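Local structure of pyridoxamine 5'-phosphate oxidase-related, FMN-binding (Mycobacterium smegmatis, 3F7E) at residues V2-Y8 with P123-K128; Q30-M34 with Q52-N56. The protein probably works as an oxidoreductase that uses the deazaflavin coenzyme F420, possibly one that reduces aflatoxins, although its role has not been firmly established. All blocks are in the same frame, centred on the assembly; numbering follows the deposited sequence. Where two conformers were deposited one is given.

Both contacts lean on the same antiparallel sheet, whose strands follow the split-barrel pattern of the FMN-binding pyridoxamine 5'-phosphate oxidase family. Contact 1 joins the two ends of the chain: the N-terminal loop 2-8 lies along the close of the last strand, 116-127. Nested inside that long loop, contact 2 sets strand 29-34, an outermost strand of the sheet within this chain, against helix 52-59. The centres of the two contacts are 22 Å apart and their nearest atoms about 14 Å, so they do not touch, although both reach the same sheet. One is a largely apolar surface seam; the other is a partly buried polar layer whose strand also meets the second subunit.

Contact 1 (V2-Y8 with P123-K128); sequences VAVPEGY and PTAFSK
A chi1 of 48° sets Lys-128 CG over the ring of Tyr-8, and a bend at chi2 (70°) turns CD toward CZ and OH. The aliphatic part of the lysine then crosses the tyrosine at about a right angle, with Lys-128 CG only 3.6 Å from the Tyr-8 ring centroid, a CH-pi contact near the ring normal. Within the loop, Tyr-8 N donates to Pro-5 O at 2.9 Å, and that oxygen also lies at the edge of the Tyr-8 ring, in its plane. Phe-126 forms the other half of the contact, its side chain directed toward the loop. Val-4 CA sits 4.0 Å from its centroid, over one face and 13° off the normal. Pro-5 CD packs 3.4 Å from Phe-126 CB, and Val-4 CG2 touches Phe-126 CZ at 3.7 Å. At the N-terminal end, Val-2 CG1 packs against both Phe-126 CE1, at 3.5 Å, and Pro-123 CB, at 3.7 Å. Beyond the seam, Arg-75 makes a cation-pi contact with Tyr-8, while Pro-123 and Phe-126 rest on Val-79. Strand 76-88 is hydrogen-bonded to strand 116-127, with a classic beta bulge where Thr-124 and Ala-125 both face Arg-80.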
ATOM      1  N   VAL A   2      20.977   1.993   5.438  1.00 24.09           N
ATOM      2  CA  VAL A   2      20.461   2.779   4.284  1.00 23.70           C
ATOM      3  C   VAL A   2      19.865   4.098   4.777  1.00 22.77           C
ATOM      4  O   VAL A   2      18.995   4.107   5.645  1.00 23.29           O
ATOM      5  CB  VAL A   2      19.391   1.979   3.505  1.00 23.83           C
ATOM      6  CG1 VAL A   2      18.205   1.675   4.385  1.00 26.19           C
ATOM      7  CG2 VAL A   2      18.953   2.734   2.255  1.00 24.09           C
ATOM      8  N   ALA A   3      20.325   5.214   4.226  1.00 22.26           N
ATOM      9  CA  ALA A   3      19.869   6.519   4.711  1.00 21.32           C
ATOM     10  C   ALA A   3      18.498   6.915   4.145  1.00 20.34           C
ATOM     11  O   ALA A   3      18.265   6.721   2.950  1.00 20.88           O
ATOM     12  CB  ALA A   3      20.913   7.582   4.404  1.00 21.85           C
ATOM     13  N   VAL A   4      17.606   7.440   5.010  1.00 19.66           N
ATOM     14  CA  VAL A   4      16.344   8.129   4.593  1.00 18.70           C
ATOM     15  C   VAL A   4      16.842   9.247   3.679  1.00 17.96           C
ATOM     16  O   VAL A   4      17.635  10.078   4.134  1.00 17.91           O
ATOM     17  CB  VAL A   4      15.484   8.554   5.780  1.00 18.72           C
ATOM     18  CG1 VAL A   4      14.109   8.958   5.284  1.00 18.79           C
ATOM     19  CG2 VAL A   4      15.343   7.388   6.753  1.00 18.67           C
ATOM     20  N   PRO A   5      16.225   9.449   2.509  1.00 17.84           N
ATOM     21  CA  PRO A   5      16.251  10.759   1.844  1.00 18.01           C
ATOM     22  C   PRO A   5      15.932  12.046   2.567  1.00 18.55           C
ATOM     23  O   PRO A   5      15.106  12.036   3.459  1.00 18.50           O
ATOM     24  CB  PRO A   5      15.228  10.615   0.689  1.00 17.98           C
ATOM     25  CG  PRO A   5      14.914   9.179   0.578  1.00 18.37           C
ATOM     26  CD  PRO A   5      15.271   8.528   1.871  1.00 18.18           C
ATOM     27  N   GLU A   6      16.628  13.134   2.221  1.00 20.72           N
ATOM     28  CA  GLU A   6      17.230  14.014   3.200  1.00 22.21           C
ATOM     29  C   GLU A   6      15.906  14.788   3.319  1.00 22.59           C
ATOM     30  O   GLU A   6      15.304  15.151   2.299  1.00 23.26           O
ATOM     31  CB  GLU A   6      18.292  14.894   2.506  1.00 23.00           C
ATOM     32  CG  GLU A   6      18.933  16.053   3.304  1.00 26.23           C
ATOM     33  CD  GLU A   6      20.111  16.704   2.533  1.00 33.71           C
ATOM     34  OE1 GLU A   6      21.025  17.286   3.163  1.00 33.39           O
ATOM     35  OE2 GLU A   6      20.136  16.628   1.284  1.00 32.61           O
ATOM     36  N   GLY A   7      15.402  14.961   4.530  1.00 22.22           N
ATOM     37  CA  GLY A   7      14.142  15.683   4.719  1.00 22.35           C
ATOM     38  C   GLY A   7      12.821  14.932   4.558  1.00 21.97           C
ATOM     39  O   GLY A   7      11.760  15.572   4.566  1.00 23.46           O
ATOM     40  N   TYR A   8      12.865  13.602   4.426  1.00 20.00           N
ATOM     41  CA  TYR A   8      11.659  12.763   4.307  1.00 18.38           C
ATOM     42  C   TYR A   8      11.429  11.864   5.524  1.00 17.88           C
ATOM     43  O   TYR A   8      10.362  11.224   5.646  1.00 17.26           O
ATOM     44  CB  TYR A   8      11.704  11.933   3.011  1.00 18.27           C
ATOM     45  CG  TYR A   8      11.382  12.736   1.774  1.00 19.04           C
ATOM     46  CD1 TYR A   8      12.349  13.543   1.186  1.00 19.55           C
ATOM     47  CD2 TYR A   8      10.106  12.698   1.190  1.00 19.68           C
ATOM     48  CE1 TYR A   8      12.069  14.297   0.060  1.00 21.26           C
ATOM     49  CE2 TYR A   8       9.823  13.461   0.044  1.00 22.45           C
ATOM     50  CZ  TYR A   8      10.815  14.253  -0.509  1.00 23.70           C
ATOM     51  OH  TYR A   8      10.600  15.020  -1.642  1.00 27.33           O
ATOM     52  N   PRO A 123      14.960  -1.252   6.798  1.00  8.35           N
ATOM     53  CA  PRO A 123      14.936  -0.772   5.426  1.00  7.98           C
ATOM     54  C   PRO A 123      16.141  -1.191   4.596  1.00  7.21           C
ATOM     55  O   PRO A 123      17.290  -1.185   5.089  1.00  9.02           O
ATOM     56  CB  PRO A 123      14.869   0.757   5.577  1.00  9.12           C
ATOM     57  CG  PRO A 123      14.194   0.963   6.906  1.00 10.41           C
ATOM     58  CD  PRO A 123      14.818  -0.129   7.750  1.00  9.73           C
ATOM     59  N   THR A 124      15.865  -1.494   3.324  1.00  7.83           N
ATOM     60  CA  THR A 124      16.894  -1.765   2.309  1.00  9.47           C
ATOM     61  C   THR A 124      16.900  -0.707   1.214  1.00  8.87           C
ATOM     62  O   THR A 124      17.892  -0.576   0.506  1.00 10.05           O
ATOM     63  CB  THR A 124      16.687  -3.141   1.655  1.00 10.59           C
ATOM     64  OG1 THR A 124      15.362  -3.178   1.132  1.00 11.55           O
ATOM     65  CG2 THR A 124      16.918  -4.282   2.645  1.00 11.94           C
ATOM     66  N   ALA A 125      15.820   0.066   1.077  1.00  8.50           N
ATOM     67  CA  ALA A 125      15.727   1.072   0.016  1.00  8.58           C
ATOM     68  C   ALA A 125      14.613   2.066   0.346  1.00  7.65           C
ATOM     69  O   ALA A 125      13.621   1.716   0.989  1.00  7.71           O
ATOM     70  CB  ALA A 125      15.457   0.421  -1.362  1.00  9.51           C
ATOM     71  N   PHE A 126      14.807   3.292  -0.131  1.00  8.43           N
ATOM     72  CA  PHE A 126      13.815   4.354  -0.054  1.00  8.72           C
ATOM     73  C   PHE A 126      13.617   4.990  -1.423  1.00  9.28           C
ATOM     74  O   PHE A 126      14.574   5.179  -2.171  1.00 11.03           O
ATOM     75  CB  PHE A 126      14.269   5.464   0.896  1.00  9.71           C
ATOM     76  CG  PHE A 126      14.441   5.026   2.309  1.00 10.18           C
ATOM     77  CD1 PHE A 126      15.676   4.597   2.780  1.00 12.68           C
ATOM     78  CD2 PHE A 126      13.353   5.033   3.183  1.00 11.81           C
ATOM     79  CE1 PHE A 126      15.840   4.214   4.098  1.00 12.58           C
ATOM     80  CE2 PHE A 126      13.505   4.630   4.528  1.00 12.24           C
ATOM     81  CZ  PHE A 126      14.766   4.224   4.974  1.00 12.13           C
ATOM     82  N   SER A 127      12.378   5.393  -1.717  1.00  8.88           N
ATOM     83  CA  SER A 127      12.102   6.202  -2.902  1.00 10.16           C
ATOM     84  C   SER A 127      11.013   7.219  -2.596  1.00 10.10           C
ATOM     85  O   SER A 127      10.022   6.904  -1.960  1.00  9.72           O
ATOM     86  CB  SER A 127      11.626   5.342  -4.081  1.00 11.10           C
ATOM     87  OG  SER A 127      11.416   6.168  -5.218  1.00 14.30           O
ATOM     88  N   LYS A 128      11.223   8.443  -3.072  1.00 11.10           N
ATOM     89  CA  LYS A 128      10.246   9.520  -2.906  1.00 12.23           C
ATOM     90  C   LYS A 128       9.971  10.245  -4.241  1.00 13.63           C
ATOM     91  O   LYS A 128       9.419  11.361  -4.271  1.00 13.63           O
ATOM     92  CB  LYS A 128      10.635  10.498  -1.776  1.00 12.81           C
ATOM     93  CG  LYS A 128      12.098  11.024  -1.754  1.00 15.34           C
ATOM     94  CD  LYS A 128      12.386  11.979  -2.898  1.00 18.17           C
ATOM     95  CE  LYS A 128      13.831  12.462  -2.848  1.00 20.59           C
ATOM     96  NZ  LYS A 128      14.207  13.335  -4.020  1.00 23.41           N
TER

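Contact 2 (Q30-M34 with Q52-N56); sequences QVNAM and QKYRN
The amides of Gln-30 and Asn-56 meet almost at right angles, their planes 80° apart, with nitrogen facing nitrogen: Gln-30 NE2 lies 3.1 Å from Asn-56 ND2, and two donors cannot bond. Each amide is oriented by other partners instead. On the strand, Asn-32 ND2 donates at 3.1 Å to Gln-30 OE1, arriving in the carbonyl plane on a lone pair. On the helix, Gln-52 NE2 gives an almost straight bond of 2.9 Å (178° at the hydrogen) to Asn-56 OD1, which leaves Asn-56 ND2 to bond Thr-22 OG1 of strand 18-23. Lys-53 runs out from the helix across the strand's side chains, extended beyond CG: CG comes 3.0 Å from Gln-30 OE1, and CE packs 3.4 Å from Asn-32 ND2. Helix 52-59 thus packs on strand 29-34, outermost within this chain, the short axes 10.1 Å apart at 126°. The backbone N of Val-31 donates to Glu-78 OE1 of the second subunit. Strand and helix are therefore joined by packed polar side chains whose hydrogen bonds run within each segment or, for Asn-56 ND2, to Thr-22; these bonds fix how the amides are turned, and the lysine's methylenes make most of the carbon contacts.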
ATOM      1  N   GLN A  30       0.087  -9.099  -1.287  1.00  6.97           N
ATOM      2  CA  GLN A  30      -0.923  -8.723  -0.303  1.00  7.33           C
ATOM      3  C   GLN A  30      -0.517  -7.332   0.199  1.00  6.38           C
ATOM      4  O   GLN A  30       0.674  -7.091   0.397  1.00  7.87           O
ATOM      5  CB  GLN A  30      -0.885  -9.716   0.890  1.00  9.41           C
ATOM      6  CG  GLN A  30      -1.895  -9.367   1.929  1.00 12.29           C
ATOM      7  CD  GLN A  30      -2.101 -10.431   2.954  1.00 13.89           C
ATOM      8  OE1 GLN A  30      -2.436 -10.107   4.088  1.00 17.09           O
ATOM      9  NE2 GLN A  30      -1.924 -11.702   2.579  1.00 12.64           N
ATOM     10  N   VAL A  31      -1.480  -6.431   0.450  1.00  5.75           N
ATOM     11  CA  VAL A  31      -1.139  -5.124   1.013  1.00  5.58           C
ATOM     12  C   VAL A  31      -2.262  -4.694   1.959  1.00  5.81           C
ATOM     13  O   VAL A  31      -3.464  -4.837   1.658  1.00  6.88           O
ATOM     14  CB  VAL A  31      -0.830  -4.083  -0.107  1.00  5.92           C
ATOM     15  CG1 VAL A  31      -2.017  -3.872  -1.030  1.00  7.06           C
ATOM     16  CG2 VAL A  31      -0.387  -2.766   0.471  1.00  6.83           C
ATOM     17  N   ASN A  32      -1.875  -4.137   3.094  1.00  6.13           N
ATOM     18  CA  ASN A  32      -2.821  -3.770   4.147  1.00  7.69           C
ATOM     19  C   ASN A  32      -2.403  -2.461   4.794  1.00  7.19           C
ATOM     20  O   ASN A  32      -1.213  -2.233   5.050  1.00  6.77           O
ATOM     21  CB  ASN A  32      -2.863  -4.839   5.248  1.00 10.33           C
ATOM     22  CG  ASN A  32      -3.250  -6.185   4.711  1.00 13.01           C
ATOM     23  OD1 ASN A  32      -4.434  -6.411   4.409  1.00 17.74           O
ATOM     24  ND2 ASN A  32      -2.268  -7.083   4.537  1.00 12.33           N
ATOM     25  N   ALA A  33      -3.374  -1.608   5.111  1.00  7.56           N
ATOM     26  CA  ALA A  33      -3.105  -0.367   5.848  1.00  7.44           C
ATOM     27  C   ALA A  33      -2.770  -0.738   7.292  1.00  7.85           C
ATOM     28  O   ALA A  33      -3.470  -1.534   7.920  1.00 10.97           O
ATOM     29  CB  ALA A  33      -4.335   0.531   5.797  1.00  9.35           C
HETATM   30  N   MSE A  34      -1.692  -0.160   7.841  0.50  7.69           N
HETATM   31  CA  MSE A  34      -1.138  -0.529   9.171  0.50  8.54           C
HETATM   32  C   MSE A  34      -0.706   0.714   9.965  0.50  7.72           C
HETATM   33  O   MSE A  34      -0.169   1.641   9.380  0.50  7.53           O
HETATM   34  CB  MSE A  34       0.135  -1.410   9.014  0.50  8.22           C
HETATM   35  CG  MSE A  34      -0.047  -2.674   8.231  0.50 10.99           C
HETATM   36 SE   MSE A  34      -1.148  -3.952   9.198  0.50 13.60          SE
HETATM   37  CE  MSE A  34      -0.864  -5.477   8.064  0.50 13.09           C
ATOM     38  N   GLN A  52      -2.725 -14.535   7.485  1.00 12.33           N
ATOM     39  CA  GLN A  52      -1.936 -14.771   6.290  1.00 12.51           C
ATOM     40  C   GLN A  52      -0.719 -13.854   6.210  1.00 11.76           C
ATOM     41  O   GLN A  52       0.327 -14.272   5.720  1.00 10.94           O
ATOM     42  CB  GLN A  52      -2.778 -14.620   5.018  1.00 14.06           C
ATOM     43  CG  GLN A  52      -2.056 -15.068   3.765  1.00 15.16           C
ATOM     44  CD  GLN A  52      -1.652 -16.538   3.799  1.00 14.97           C
ATOM     45  OE1 GLN A  52      -2.462 -17.419   4.149  1.00 18.30           O
ATOM     46  NE2 GLN A  52      -0.398 -16.814   3.434  1.00 14.87           N
ATOM     47  N   LYS A  53      -0.865 -12.599   6.643  1.00 11.82           N
ATOM     48  CA  LYS A  53       0.257 -11.660   6.547  1.00 12.23           C
ATOM     49  C   LYS A  53       1.479 -12.203   7.293  1.00 10.54           C
ATOM     50  O   LYS A  53       2.611 -12.088   6.827  1.00 10.42           O
ATOM     51  CB  LYS A  53      -0.096 -10.294   7.155  1.00 14.77           C
ATOM     52  CG  LYS A  53      -1.431  -9.709   6.847  1.00 20.67           C
ATOM     53  CD  LYS A  53      -1.736  -8.592   7.838  1.00 24.18           C
ATOM     54  CE  LYS A  53      -3.155  -8.075   7.715  1.00 25.94           C
ATOM     55  NZ  LYS A  53      -3.346  -6.916   8.637  1.00 27.03           N
ATOM     56  N   TYR A  54       1.244 -12.811   8.457  1.00 10.18           N
ATOM     57  CA  TYR A  54       2.321 -13.452   9.198  1.00 10.11           C
ATOM     58  C   TYR A  54       2.928 -14.635   8.457  1.00  9.53           C
ATOM     59  O   TYR A  54       4.152 -14.746   8.345  1.00 10.35           O
ATOM     60  CB  TYR A  54       1.826 -13.876  10.587  1.00 11.16           C
ATOM     61  CG  TYR A  54       2.784 -14.699  11.412  1.00 11.91           C
ATOM     62  CD1 TYR A  54       3.731 -14.090  12.214  1.00 13.07           C
ATOM     63  CD2 TYR A  54       2.722 -16.085  11.408  1.00 13.19           C
ATOM     64  CE1 TYR A  54       4.612 -14.855  12.992  1.00 15.33           C
ATOM     65  CE2 TYR A  54       3.576 -16.854  12.166  1.00 14.85           C
ATOM     66  CZ  TYR A  54       4.524 -16.237  12.957  1.00 15.07           C
ATOM     67  OH  TYR A  54       5.365 -17.017  13.706  1.00 17.72           O
ATOM     68  N   ARG A  55       2.070 -15.516   7.942  1.00  9.62           N
ATOM     69  CA  ARG A  55       2.572 -16.635   7.148  1.00  9.43           C
ATOM     70  C   ARG A  55       3.392 -16.177   5.943  1.00  8.86           C
ATOM     71  O   ARG A  55       4.405 -16.785   5.606  1.00 10.19           O
ATOM     72  CB  ARG A  55       1.427 -17.535   6.708  1.00 10.08           C
ATOM     73  CG  ARG A  55       0.745 -18.187   7.867  1.00 11.23           C
ATOM     74  CD  ARG A  55      -0.283 -19.251   7.452  1.00 13.39           C
ATOM     75  NE  ARG A  55      -1.496 -18.714   6.825  1.00 13.03           N
ATOM     76  CZ  ARG A  55      -2.576 -18.279   7.480  1.00 13.24           C
ATOM     77  NH1 ARG A  55      -3.633 -17.858   6.792  1.00 15.20           N
ATOM     78  NH2 ARG A  55      -2.618 -18.271   8.813  1.00 12.45           N
ATOM     79  N   ASN A  56       2.979 -15.065   5.326  1.00  8.76           N
ATOM     80  CA  ASN A  56       3.725 -14.549   4.176  1.00  8.80           C
ATOM     81  C   ASN A  56       5.166 -14.230   4.589  1.00  8.22           C
ATOM     82  O   ASN A  56       6.139 -14.609   3.899  1.00  8.72           O
ATOM     83  CB  ASN A  56       3.087 -13.273   3.615  1.00  9.24           C
ATOM     84  CG  ASN A  56       1.738 -13.513   2.973  1.00  9.63           C
ATOM     85  OD1 ASN A  56       1.346 -14.655   2.718  1.00 11.79           O
ATOM     86  ND2 ASN A  56       1.039 -12.423   2.691  1.00 10.64           N
TER